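Local coordinates for protein O-methyltransferase, putative (Bacillus cereus, PDB 3DUW) that probably transfers a methyl group from S-adenosyl-L-methionine to a hydroxyl oxygen of its substrate, and binds the by-product S-adenosyl-L-homocysteine, at residues Gly165-Arg170 with Gly209-Asp214. Numbering follows the deposited sequence.
Sequences GDNVVR and GSKGYD
The carboxylate of Asp214 is held by the loop 167-170 through three hydrogen bonds shared between its two oxygens. OD1 accepts two backbone amides in succession: Arg170 N lies 2.8 Å from Asp214 OD1 and approaches from well above the carboxylate plane, whereas Val169 N, at 3.2 Å from OD1, comes nearly along the C-O axis. OD2 takes the side-chain amide of Asn167, with ND2 2.9 Å from Asp214 OD2 and an N-H...O angle of 166°; ND2 comes from above the carboxylate plane, while OD2 lies near the plane of the amide. Gripped at both oxygens, the carboxylate should be restricted in rotation. The loop is also braced from within, since Arg170, its chain bent at chi3 (70°), folds back to place NH1 3.1 Å from Asn167 O, in the carbonyl plane.

Val169 packs its CB against the Asp214 carbonyl, 3.3 Å from both C and O. Its CG1, anti to the backbone N (chi1 168°), is turned to Tyr213 and meets CE1 obliquely at 3.7 Å. The Tyr213 hydroxyl hydrogen-bonds Gln206, and its ring packs edge-to-face with Trp7 of the second subunit.

A water donates to Asp166 OD2 and accepts from Lys211 NZ, each at 2.7 Å; Lys211 NZ also hydrogen-bonds Asp41 O, its side chain about 6 Å from the bound S-adenosyl-L-homocysteine. The contact thus ties the loop after strand 162-166 to the connection between strands 200-209 and 214-221, the antiparallel pair that completes the seven-stranded Rossmann-like sheet of class I methyltransferases.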
loop_
_atom_site.group_PDB
_atom_site.type_symbol
_atom_site.label_atom_id
_atom_site.label_comp_id
_atom_site.label_asym_id
_atom_site.label_seq_id
_atom_site.Cartn_x
_atom_site.Cartn_y
_atom_site.Cartn_z
ATOM N N GLY A 165 2.838 9.355 -3.699
ATOM C CA GLY A 165 2.190 10.552 -4.208
ATOM C C GLY A 165 0.704 10.392 -3.952
ATOM O O GLY A 165 0.079 9.485 -4.497
ATOM N N ASP A 166 0.134 11.255 -3.121
ATOM C CA ASP A 166 -1.283 11.177 -2.786
ATOM C C ASP A 166 -2.157 11.948 -3.770
ATOM O O ASP A 166 -1.675 12.824 -4.500
ATOM C CB ASP A 166 -1.491 11.736 -1.370
ATOM C CG ASP A 166 -2.853 11.386 -0.779
ATOM O OD1 ASP A 166 -3.423 10.337 -1.149
ATOM O OD2 ASP A 166 -3.336 12.152 0.090
ATOM N N ASN A 167 -3.441 11.594 -3.789
ATOM C CA ASN A 167 -4.441 12.268 -4.607
ATOM C C ASN A 167 -4.118 12.295 -6.095
ATOM O O ASN A 167 -4.167 13.351 -6.735
ATOM C CB ASN A 167 -4.626 13.694 -4.079
ATOM C CG ASN A 167 -4.773 13.734 -2.567
ATOM O OD1 ASN A 167 -3.945 14.317 -1.865
ATOM N ND2 ASN A 167 -5.825 13.101 -2.058
ATOM N N VAL A 168 -3.816 11.127 -6.654
ATOM C CA VAL A 168 -3.468 11.049 -8.061
ATOM C C VAL A 168 -4.505 10.373 -8.959
ATOM O O VAL A 168 -4.180 9.934 -10.059
ATOM C CB VAL A 168 -2.092 10.368 -8.242
ATOM C CG1 VAL A 168 -1.013 11.210 -7.566
ATOM C CG2 VAL A 168 -2.119 8.967 -7.656
ATOM N N VAL A 169 -5.748 10.293 -8.488
ATOM C CA VAL A 169 -6.842 9.710 -9.275
ATOM C C VAL A 169 -7.944 10.762 -9.398
ATOM O O VAL A 169 -8.552 10.922 -10.459
ATOM C CB VAL A 169 -7.371 8.411 -8.627
ATOM C CG1 VAL A 169 -8.685 7.986 -9.267
ATOM C CG2 VAL A 169 -6.331 7.310 -8.803
ATOM N N ARG A 170 -8.183 11.473 -8.299
ATOM C CA ARG A 170 -9.134 12.577 -8.247
ATOM C C ARG A 170 -10.492 12.328 -8.904
ATOM O O ARG A 170 -10.846 12.952 -9.910
ATOM C CB ARG A 170 -8.457 13.813 -8.852
ATOM C CG ARG A 170 -6.981 13.928 -8.453
ATOM C CD ARG A 170 -6.352 15.236 -8.912
ATOM N NE ARG A 170 -6.872 16.384 -8.176
ATOM C CZ ARG A 170 -6.449 16.774 -6.976
ATOM N NH1 ARG A 170 -5.477 16.120 -6.346
ATOM N NH2 ARG A 170 -7.008 17.821 -6.391
ATOM N N GLY A 209 -13.172 5.778 0.235
ATOM C CA GLY A 209 -13.270 5.836 1.675
ATOM C C GLY A 209 -13.927 7.135 2.071
ATOM O O GLY A 209 -14.610 7.760 1.263
ATOM N N SER A 210 -13.700 7.553 3.310
ATOM C CA SER A 210 -14.297 8.778 3.821
ATOM C C SER A 210 -13.993 10.039 3.017
ATOM O O SER A 210 -14.763 11.002 3.064
ATOM C CB SER A 210 -13.882 8.992 5.278
ATOM O OG SER A 210 -12.476 9.068 5.405
ATOM N N LYS A 211 -12.883 10.045 2.281
ATOM C CA LYS A 211 -12.517 11.214 1.483
ATOM C C LYS A 211 -13.040 11.134 0.055
ATOM O O LYS A 211 -12.855 12.060 -0.735
ATOM C CB LYS A 211 -10.993 11.398 1.465
ATOM C CG LYS A 211 -10.404 11.719 2.826
ATOM C CD LYS A 211 -8.920 12.067 2.749
ATOM C CE LYS A 211 -8.668 13.331 1.939
ATOM N NZ LYS A 211 -7.233 13.739 2.014
ATOM N N GLY A 212 -13.701 10.032 -0.274
ATOM C CA GLY A 212 -14.225 9.881 -1.613
ATOM C C GLY A 212 -13.394 8.943 -2.464
ATOM O O GLY A 212 -12.668 8.087 -1.955
ATOM N N TYR A 213 -13.497 9.131 -3.772
ATOM C CA TYR A 213 -12.803 8.310 -4.753
ATOM C C TYR A 213 -11.531 9.015 -5.214
ATOM O O TYR A 213 -11.588 10.077 -5.831
ATOM C CB TYR A 213 -13.781 8.044 -5.906
ATOM C CG TYR A 213 -13.212 7.481 -7.187
ATOM C CD1 TYR A 213 -12.177 6.544 -7.183
ATOM C CD2 TYR A 213 -13.749 7.864 -8.415
ATOM C CE1 TYR A 213 -11.693 6.007 -8.376
ATOM C CE2 TYR A 213 -13.279 7.336 -9.601
ATOM C CZ TYR A 213 -12.253 6.413 -9.580
ATOM O OH TYR A 213 -11.790 5.921 -10.770
ATOM N N ASP A 214 -10.383 8.425 -4.892
ATOM C CA ASP A 214 -9.089 9.001 -5.246
ATOM C C ASP A 214 -8.074 7.868 -5.405
ATOM O O ASP A 214 -8.414 6.794 -5.893
ATOM C CB ASP A 214 -8.644 9.982 -4.149
ATOM C CG ASP A 214 -7.803 11.131 -4.682
ATOM O OD1 ASP A 214 -7.171 10.984 -5.755
ATOM O OD2 ASP A 214 -7.763 12.184 -4.007
HETATM O O HOH W 1 -5.816 11.673 0.979
#